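Local atomic coordinates of cytochrome P450 268A2 Cyp268A2 (Mycobacterium marinum, PDB entry 6BLD), a protein that belongs to the cytochrome P450 family and binds protoporphyrin IX containing iron within a predominantly helical fold. Residues Ala275-Leu286 against Pro349-Ser357; Leu393-Val402 against Ala411-Phe419. All blocks are in the same frame, centred on the assembly; numbering follows the deposited sequence.

Both contacts lie toward the periphery of the P450 fold, partly buried, with their centres about 16 Å apart. In contact 1 the meander, a loop without regular structure, covers the bend between helices 247-278 and 280-288, and the grip comes mainly from leucine and aromatic side chains. Contact 2 joins strand 397-398 and its flanks to the C-terminal strand 411-418, so backbone hydrogen bonds set the register, while side chains pack on the sheet. The two contacts touch each other: Thr277 OG1, on the helix of contact 1, lies 2.9 Å from Ala398 N of contact 2, a probable hydrogen bond. Lys283 NZ also approaches the carbonyls of Pro394 and Ile396.

Contact 1. Residues Ala275-Leu286 against Pro349-Ser357; sequences ALTDFPSQKAWL and PERLDLSRS
Phe279 and Leu352, their CA atoms 7.0 Å apart, mark where the irregular chain 349-357 passes the bend between two helices, then comes still nearer at Gln282 and Leu354. In P450 terms the meander here crosses the junction of the long central helix (247-278) and the J helix (280-288). Phe279 is the first residue to leave the central helix and also the N-cap position of the next, and its flat ring offers a broad surface to the loop. Leu352 CB sits over one face, 3.7 Å from the ring centroid and 15° off its normal, a CH-pi contact, while Trp304 meets the same ring with its plane nearly perpendicular. With CG of Leu352 anti to the backbone N (chi1 -170°), its branched end is carried to Ala275, where CD2 lies 3.8 Å from CB of Ala275, a residue small enough to admit it. Leu354 CD1 touches Leu276 CD2 and Leu286 CB, each 4.1 Å away, from two directions roughly at right angles. Trp285 lays the far end of its indole along the turn, CZ3 3.5 Å from Leu354 CB and CZ2 against Ser355 CB. Arg356 makes a salt bridge to Glu300 of the ExxR motif, whose Arg303 bonds to Pro349 O, consistent with the Glu-Arg-Arg triad of P450s. Asp353 to Arg356 is a type I beta turn, braced by Asp353 OD1, which accepts from Ser355 N at 3.2 Å, an Asx turn, and from Ser355 OG at 2.7 Å.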
loop_
_atom_site.group_PDB
_atom_site.type_symbol
_atom_site.label_atom_id
_atom_site.label_comp_id
_atom_site.label_asym_id
_atom_site.label_seq_id
_atom_site.Cartn_x
_atom_site.Cartn_y
_atom_site.Cartn_z
ATOM N N ALA A 275 0.300 -5.997 16.721
ATOM C CA ALA A 275 1.605 -6.627 16.902
ATOM C C ALA A 275 2.205 -6.274 18.257
ATOM O O ALA A 275 2.797 -7.133 18.922
ATOM C CB ALA A 275 2.548 -6.216 15.773
ATOM N N LEU A 276 2.068 -5.015 18.681
ATOM C CA LEU A 276 2.533 -4.631 20.009
ATOM C C LEU A 276 1.751 -5.347 21.102
ATOM O O LEU A 276 2.308 -5.656 22.162
ATOM C CB LEU A 276 2.431 -3.116 20.186
ATOM C CG LEU A 276 3.348 -2.264 19.304
ATOM C CD1 LEU A 276 3.159 -0.787 19.609
ATOM C CD2 LEU A 276 4.804 -2.671 19.486
ATOM N N THR A 277 0.466 -5.621 20.865
ATOM C CA THR A 277 -0.328 -6.362 21.840
ATOM C C THR A 277 0.077 -7.830 21.879
ATOM O O THR A 277 0.147 -8.434 22.955
ATOM C CB THR A 277 -1.818 -6.226 21.516
ATOM O OG1 THR A 277 -2.191 -4.844 21.539
ATOM C CG2 THR A 277 -2.661 -6.991 22.527
ATOM N N ASP A 278 0.351 -8.420 20.713
ATOM C CA ASP A 278 0.725 -9.826 20.643
ATOM C C ASP A 278 2.147 -10.082 21.120
ATOM O O ASP A 278 2.482 -11.228 21.439
ATOM C CB ASP A 278 0.561 -10.340 19.210
ATOM C CG ASP A 278 -0.883 -10.334 18.748
ATOM O OD1 ASP A 278 -1.782 -10.274 19.611
ATOM O OD2 ASP A 278 -1.118 -10.391 17.523
ATOM N N PHE A 279 2.990 -9.052 21.176
ATOM C CA PHE A 279 4.377 -9.183 21.622
ATOM C C PHE A 279 4.661 -8.102 22.656
ATOM O O PHE A 279 5.319 -7.096 22.357
ATOM C CB PHE A 279 5.347 -9.088 20.443
ATOM C CG PHE A 279 5.197 -10.200 19.443
ATOM C CD1 PHE A 279 4.266 -10.112 18.421
ATOM C CD2 PHE A 279 5.989 -11.335 19.525
ATOM C CE1 PHE A 279 4.126 -11.134 17.502
ATOM C CE2 PHE A 279 5.854 -12.360 18.608
ATOM C CZ PHE A 279 4.922 -12.258 17.595
ATOM N N PRO A 280 4.179 -8.278 23.891
ATOM C CA PRO A 280 4.411 -7.249 24.919
ATOM C C PRO A 280 5.878 -7.003 25.223
ATOM O O PRO A 280 6.251 -5.863 25.530
ATOM C CB PRO A 280 3.671 -7.806 26.144
ATOM C CG PRO A 280 2.663 -8.751 25.589
ATOM C CD PRO A 280 3.296 -9.354 24.373
ATOM N N SER A 281 6.725 -8.035 25.157
ATOM C CA SER A 281 8.146 -7.829 25.416
ATOM C C SER A 281 8.787 -6.954 24.348
ATOM O O SER A 281 9.761 -6.245 24.630
ATOM C CB SER A 281 8.870 -9.173 25.512
ATOM O OG SER A 281 9.186 -9.678 24.225
ATOM N N GLN A 282 8.259 -6.986 23.123
ATOM C CA GLN A 282 8.761 -6.096 22.083
ATOM C C GLN A 282 8.342 -4.655 22.343
ATOM O O GLN A 282 9.110 -3.721 22.084
ATOM C CB GLN A 282 8.273 -6.564 20.714
ATOM C CG GLN A 282 8.854 -7.897 20.279
ATOM C CD GLN A 282 10.354 -7.829 20.069
ATOM O OE1 GLN A 282 11.103 -8.667 20.569
ATOM N NE2 GLN A 282 10.802 -6.817 19.338
ATOM N N LYS A 283 7.127 -4.454 22.860
ATOM C CA LYS A 283 6.687 -3.106 23.203
ATOM C C LYS A 283 7.506 -2.536 24.355
ATOM O O LYS A 283 7.895 -1.363 24.326
ATOM C CB LYS A 283 5.199 -3.111 23.550
ATOM C CG LYS A 283 4.630 -1.741 23.881
ATOM C CD LYS A 283 3.481 -1.848 24.869
ATOM C CE LYS A 283 2.222 -1.194 24.328
ATOM N NZ LYS A 283 1.274 -0.824 25.419
ATOM N N ALA A 284 7.779 -3.353 25.376
ATOM C CA ALA A 284 8.605 -2.892 26.487
ATOM C C ALA A 284 10.027 -2.586 26.036
ATOM O O ALA A 284 10.659 -1.662 26.560
ATOM C CB ALA A 284 8.613 -3.935 27.606
ATOM N N TRP A 285 10.543 -3.345 25.066
ATOM C CA TRP A 285 11.871 -3.060 24.532
ATOM C C TRP A 285 11.900 -1.711 23.822
ATOM O O TRP A 285 12.841 -0.929 24.002
ATOM C CB TRP A 285 12.300 -4.180 23.584
ATOM C CG TRP A 285 13.602 -3.926 22.885
ATOM C CD1 TRP A 285 14.851 -4.224 23.345
ATOM C CD2 TRP A 285 13.780 -3.327 21.596
ATOM N NE1 TRP A 285 15.796 -3.848 22.422
ATOM C CE2 TRP A 285 15.166 -3.294 21.340
ATOM C CE3 TRP A 285 12.904 -2.815 20.635
ATOM C CZ2 TRP A 285 15.694 -2.768 20.164
ATOM C CZ3 TRP A 285 13.431 -2.294 19.468
ATOM C CH2 TRP A 285 14.813 -2.277 19.242
ATOM N N LEU A 286 10.877 -1.420 23.016
ATOM C CA LEU A 286 10.814 -0.129 22.341
ATOM C C LEU A 286 10.644 1.008 23.341
ATOM O O LEU A 286 11.279 2.059 23.208
ATOM C CB LEU A 286 9.674 -0.129 21.322
ATOM C CG LEU A 286 9.365 1.193 20.618
ATOM C CD1 LEU A 286 10.600 1.730 19.911
ATOM C CD2 LEU A 286 8.213 1.014 19.637
ATOM N N PRO A 349 11.135 -14.877 10.653
ATOM C CA PRO A 349 10.245 -13.776 10.250
ATOM C C PRO A 349 8.855 -13.874 10.849
ATOM O O PRO A 349 8.120 -12.879 10.832
ATOM C CB PRO A 349 10.204 -13.902 8.721
ATOM C CG PRO A 349 10.442 -15.351 8.469
ATOM C CD PRO A 349 11.384 -15.821 9.548
ATOM N N GLU A 350 8.469 -15.038 11.378
ATOM C CA GLU A 350 7.162 -15.197 12.002
ATOM C C GLU A 350 7.078 -14.542 13.374
ATOM O O GLU A 350 5.977 -14.437 13.924
ATOM C CB GLU A 350 6.816 -16.682 12.118
ATOM C CG GLU A 350 7.532 -17.402 13.252
ATOM C CD GLU A 350 8.970 -17.752 12.912
ATOM O OE1 GLU A 350 9.345 -17.647 11.726
ATOM O OE2 GLU A 350 9.725 -18.129 13.833
ATOM N N ARG A 351 8.201 -14.107 13.936
ATOM C CA ARG A 351 8.232 -13.447 15.233
ATOM C C ARG A 351 8.546 -11.970 15.048
ATOM O O ARG A 351 9.405 -11.603 14.240
ATOM C CB ARG A 351 9.270 -14.091 16.155
ATOM C CG ARG A 351 8.912 -15.501 16.591
ATOM C CD ARG A 351 9.922 -16.050 17.588
ATOM N NE ARG A 351 9.898 -15.334 18.861
ATOM C CZ ARG A 351 8.975 -15.508 19.803
ATOM N NH1 ARG A 351 7.987 -16.373 19.616
ATOM N NH2 ARG A 351 9.038 -14.815 20.932
ATOM N N LEU A 352 7.843 -11.125 15.798
ATOM C CA LEU A 352 8.084 -9.690 15.737
ATOM C C LEU A 352 9.386 -9.357 16.453
ATOM O O LEU A 352 9.531 -9.625 17.650
ATOM C CB LEU A 352 6.918 -8.927 16.359
ATOM C CG LEU A 352 6.919 -7.410 16.146
ATOM C CD1 LEU A 352 6.486 -7.069 14.729
ATOM C CD2 LEU A 352 6.023 -6.722 17.164
ATOM N N ASP A 353 10.337 -8.780 15.720
ATOM C CA ASP A 353 11.630 -8.372 16.269
ATOM C C ASP A 353 11.869 -6.924 15.851
ATOM O O ASP A 353 12.413 -6.658 14.775
ATOM C CB ASP A 353 12.750 -9.295 15.797
ATOM C CG ASP A 353 14.093 -8.945 16.411
ATOM O OD1 ASP A 353 14.118 -8.190 17.407
ATOM O OD2 ASP A 353 15.125 -9.425 15.897
ATOM N N LEU A 354 11.465 -5.989 16.715
ATOM C CA LEU A 354 11.648 -4.565 16.465
ATOM C C LEU A 354 13.114 -4.151 16.453
ATOM O O LEU A 354 13.412 -3.003 16.107
ATOM C CB LEU A 354 10.887 -3.752 17.514
ATOM C CG LEU A 354 9.400 -4.079 17.684
ATOM C CD1 LEU A 354 8.766 -3.196 18.752
ATOM C CD2 LEU A 354 8.663 -3.938 16.360
ATOM N N SER A 355 14.026 -5.044 16.831
ATOM C CA SER A 355 15.456 -4.790 16.775
ATOM C C SER A 355 16.102 -5.355 15.518
ATOM O O SER A 355 17.328 -5.292 15.387
ATOM C CB SER A 355 16.147 -5.375 18.008
ATOM O OG SER A 355 16.311 -6.776 17.881
ATOM N N ARG A 356 15.310 -5.904 14.598
ATOM C CA ARG A 356 15.860 -6.601 13.442
ATOM C C ARG A 356 16.752 -5.675 12.626
ATOM O O ARG A 356 16.300 -4.638 12.128
ATOM C CB ARG A 356 14.733 -7.158 12.574
ATOM C CG ARG A 356 15.203 -8.154 11.523
ATOM C CD ARG A 356 14.082 -8.532 10.570
ATOM N NE ARG A 356 12.912 -9.049 11.275
ATOM C CZ ARG A 356 12.793 -10.300 11.707
ATOM N NH1 ARG A 356 13.776 -11.167 11.509
ATOM N NH2 ARG A 356 11.692 -10.685 12.337
ATOM N N SER A 357 18.023 -6.048 12.504
ATOM C CA SER A 357 18.994 -5.299 11.718
ATOM C C SER A 357 20.022 -6.265 11.141
ATOM O O SER A 357 20.703 -6.968 11.897
ATOM C CB SER A 357 19.676 -4.228 12.569
ATOM O OG SER A 357 20.315 -3.263 11.752
#

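Contact 2. Residues Leu393-Val402 against Ala411-Phe419; sequences LPDIQAGDPV and AIRSMPCTF
Gln397 and Thr418 form a hydrogen-bonded antiparallel pair in the small antiparallel sheet at the C-terminal end of the P450 chain. The backbone bonds come first: Gln397 N gives to Thr418 O at 2.8 Å, and Thr418 N returns a straighter bond to Gln397 O at 2.9 Å (165° at the hydrogen). Thr418 O is also met by CA of Ile396 at 3.2 Å, a CA-H...O contact. Further along, Gly399 N gives to Pro416 O; with no side chain, glycine lets the backbone pass close to the proline ring. Val402 N bonds to Ser414 O, but Ser414 N is buried without a partner in the model.

The apolar contacts gather at two places. Met415, extended through chi1 and chi2, brings SD to 3.7 Å from Ala398 CB, and the bend at chi3 (70°) folds CE back towards the same methyl; Pro401 CG touches SD too, and Phe153 packs on the same methionine. At the chain end, a leucine methyl lies over an aromatic face: Leu393 CD1 stands above the middle of the Phe419 ring, 3.6 Å from its centroid and only 6° off the normal, a CH-pi contact, while Leu393 CD2 lies 3.6 Å from Phe419 CD1.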
loop_
_atom_site.group_PDB
_atom_site.type_symbol
_atom_site.label_atom_id
_atom_site.label_comp_id
_atom_site.label_asym_id
_atom_site.label_seq_id
_atom_site.Cartn_x
_atom_site.Cartn_y
_atom_site.Cartn_z
ATOM N N LEU A 393 -1.407 6.966 26.092
ATOM C CA LEU A 393 -2.135 5.752 26.457
ATOM C C LEU A 393 -1.153 4.604 26.648
ATOM O O LEU A 393 -1.053 3.708 25.795
ATOM C CB LEU A 393 -3.186 5.406 25.404
ATOM C CG LEU A 393 -4.219 6.519 25.222
ATOM C CD1 LEU A 393 -5.310 6.128 24.238
ATOM C CD2 LEU A 393 -4.808 6.865 26.576
ATOM N N PRO A 394 -0.430 4.578 27.772
ATOM C CA PRO A 394 0.597 3.540 27.962
ATOM C C PRO A 394 0.040 2.131 28.057
ATOM O O PRO A 394 0.790 1.177 27.819
ATOM C CB PRO A 394 1.283 3.955 29.275
ATOM C CG PRO A 394 0.905 5.385 29.491
ATOM C CD PRO A 394 -0.466 5.526 28.898
ATOM N N ASP A 395 -1.243 1.962 28.384
ATOM C CA ASP A 395 -1.834 0.640 28.554
ATOM C C ASP A 395 -2.754 0.256 27.400
ATOM O O ASP A 395 -3.633 -0.594 27.574
ATOM C CB ASP A 395 -2.595 0.569 29.879
ATOM C CG ASP A 395 -1.858 1.255 31.013
ATOM O OD1 ASP A 395 -0.633 1.048 31.140
ATOM O OD2 ASP A 395 -2.504 2.002 31.777
ATOM N N ILE A 396 -2.570 0.857 26.223
ATOM C CA ILE A 396 -3.450 0.567 25.097
ATOM C C ILE A 396 -3.192 -0.845 24.588
ATOM O O ILE A 396 -2.045 -1.314 24.541
ATOM C CB ILE A 396 -3.272 1.613 23.981
ATOM C CG1 ILE A 396 -4.328 1.412 22.890
ATOM C CG2 ILE A 396 -1.871 1.557 23.389
ATOM C CD1 ILE A 396 -4.240 2.410 21.760
ATOM N N GLN A 397 -4.267 -1.539 24.221
ATOM C CA GLN A 397 -4.192 -2.898 23.705
ATOM C C GLN A 397 -5.244 -3.078 22.621
ATOM O O GLN A 397 -6.366 -2.578 22.747
ATOM C CB GLN A 397 -4.404 -3.935 24.817
ATOM C CG GLN A 397 -3.204 -4.123 25.727
ATOM C CD GLN A 397 -2.741 -5.564 25.782
ATOM O OE1 GLN A 397 -3.530 -6.474 26.042
ATOM N NE2 GLN A 397 -1.455 -5.779 25.535
ATOM N N ALA A 398 -4.879 -3.794 21.562
ATOM C CA ALA A 398 -5.775 -4.022 20.439
ATOM C C ALA A 398 -6.671 -5.226 20.703
ATOM O O ALA A 398 -6.238 -6.222 21.289
ATOM C CB ALA A 398 -4.982 -4.236 19.150
ATOM N N GLY A 399 -7.918 -5.127 20.262
ATOM C CA GLY A 399 -8.880 -6.206 20.379
ATOM C C GLY A 399 -8.854 -7.139 19.189
ATOM O O GLY A 399 -7.832 -7.304 18.517
ATOM N N ASP A 400 -9.999 -7.760 18.924
ATOM C CA ASP A 400 -10.116 -8.701 17.816
ATOM C C ASP A 400 -10.200 -7.943 16.497
ATOM O O ASP A 400 -11.168 -7.203 16.282
ATOM C CB ASP A 400 -11.346 -9.581 17.987
ATOM C CG ASP A 400 -11.077 -10.802 18.842
ATOM O OD1 ASP A 400 -9.908 -11.238 18.912
ATOM O OD2 ASP A 400 -12.038 -11.328 19.441
ATOM N N PRO A 401 -9.235 -8.094 15.598
ATOM C CA PRO A 401 -9.308 -7.397 14.312
ATOM C C PRO A 401 -10.227 -8.111 13.335
ATOM O O PRO A 401 -10.383 -9.334 13.363
ATOM C CB PRO A 401 -7.856 -7.416 13.810
ATOM C CG PRO A 401 -7.035 -8.062 14.913
ATOM C CD PRO A 401 -7.990 -8.864 15.730
ATOM N N VAL A 402 -10.843 -7.318 12.465
ATOM C CA VAL A 402 -11.672 -7.821 11.377
ATOM C C VAL A 402 -10.895 -7.568 10.091
ATOM O O VAL A 402 -10.807 -6.428 9.619
ATOM C CB VAL A 402 -13.052 -7.155 11.344
ATOM C CG1 VAL A 402 -13.862 -7.671 10.164
ATOM C CG2 VAL A 402 -13.790 -7.400 12.650
ATOM N N ALA A 411 -5.605 -5.579 4.952
ATOM C CA ALA A 411 -6.343 -4.519 5.619
ATOM C C ALA A 411 -7.129 -5.048 6.810
ATOM O O ALA A 411 -7.557 -6.206 6.837
ATOM C CB ALA A 411 -7.301 -3.821 4.646
ATOM N N ILE A 412 -7.319 -4.175 7.796
ATOM C CA ILE A 412 -8.165 -4.441 8.952
ATOM C C ILE A 412 -9.368 -3.513 8.861
ATOM O O ILE A 412 -9.219 -2.285 8.908
ATOM C CB ILE A 412 -7.408 -4.239 10.273
ATOM C CG1 ILE A 412 -6.342 -5.323 10.455
ATOM C CG2 ILE A 412 -8.375 -4.241 11.445
ATOM C CD1 ILE A 412 -5.448 -5.107 11.660
ATOM N N ARG A 413 -10.560 -4.097 8.717
ATOM C CA ARG A 413 -11.771 -3.289 8.599
ATOM C C ARG A 413 -12.054 -2.533 9.892
ATOM O O ARG A 413 -12.264 -1.315 9.878
ATOM C CB ARG A 413 -12.957 -4.178 8.222
ATOM C CG ARG A 413 -14.294 -3.452 8.166
ATOM C CD ARG A 413 -14.262 -2.297 7.177
ATOM N NE ARG A 413 -13.874 -2.733 5.839
ATOM C CZ ARG A 413 -13.293 -1.948 4.938
ATOM N NH1 ARG A 413 -13.030 -0.682 5.232
ATOM N NH2 ARG A 413 -12.972 -2.427 3.745
ATOM N N SER A 414 -12.066 -3.240 11.017
ATOM C CA SER A 414 -12.296 -2.621 12.312
ATOM C C SER A 414 -11.569 -3.428 13.375
ATOM O O SER A 414 -11.262 -4.608 13.187
ATOM C CB SER A 414 -13.792 -2.524 12.635
ATOM O OG SER A 414 -14.385 -3.809 12.668
ATOM N N MET A 415 -11.298 -2.774 14.500
ATOM C CA MET A 415 -10.557 -3.394 15.588
ATOM C C MET A 415 -10.718 -2.569 16.856
ATOM O O MET A 415 -10.220 -1.439 16.930
ATOM C CB MET A 415 -9.077 -3.530 15.221
ATOM C CG MET A 415 -8.209 -4.127 16.314
ATOM S SD MET A 415 -6.490 -4.294 15.791
ATOM C CE MET A 415 -5.985 -2.578 15.720
ATOM N N PRO A 416 -11.410 -3.087 17.866
ATOM C CA PRO A 416 -11.550 -2.340 19.118
ATOM C C PRO A 416 -10.225 -2.258 19.860
ATOM O O PRO A 416 -9.315 -3.068 19.666
ATOM C CB PRO A 416 -12.582 -3.156 19.906
ATOM C CG PRO A 416 -12.456 -4.541 19.360
ATOM C CD PRO A 416 -12.102 -4.387 17.907
ATOM N N CYS A 417 -10.123 -1.244 20.714
ATOM C CA CYS A 417 -8.930 -1.034 21.518
ATOM C C CYS A 417 -9.337 -0.641 22.928
ATOM O O CYS A 417 -10.336 0.056 23.125
ATOM C CB CYS A 417 -8.018 0.041 20.908
ATOM S SG CYS A 417 -8.709 1.711 20.889
ATOM N N THR A 418 -8.562 -1.103 23.905
ATOM C CA THR A 418 -8.801 -0.816 25.309
ATOM C C THR A 418 -7.583 -0.125 25.904
ATOM O O THR A 418 -6.445 -0.396 25.514
ATOM C CB THR A 418 -9.100 -2.096 26.100
ATOM O OG1 THR A 418 -8.028 -3.028 25.920
ATOM C CG2 THR A 418 -10.401 -2.726 25.624
ATOM N N PHE A 419 -7.834 0.774 26.852
ATOM C CA PHE A 419 -6.762 1.477 27.547
ATOM C C PHE A 419 -7.262 2.067 28.862
ATOM O O PHE A 419 -6.711 3.046 29.362
ATOM C CB PHE A 419 -6.171 2.581 26.664
ATOM C CG PHE A 419 -7.200 3.491 26.053
ATOM C CD1 PHE A 419 -7.657 4.603 26.741
ATOM C CD2 PHE A 419 -7.703 3.239 24.787
ATOM C CE1 PHE A 419 -8.601 5.443 26.181
ATOM C CE2 PHE A 419 -8.646 4.076 24.221
ATOM C CZ PHE A 419 -9.095 5.179 24.919
HETATM O O HOH W 1 -3.332 3.872 29.075
#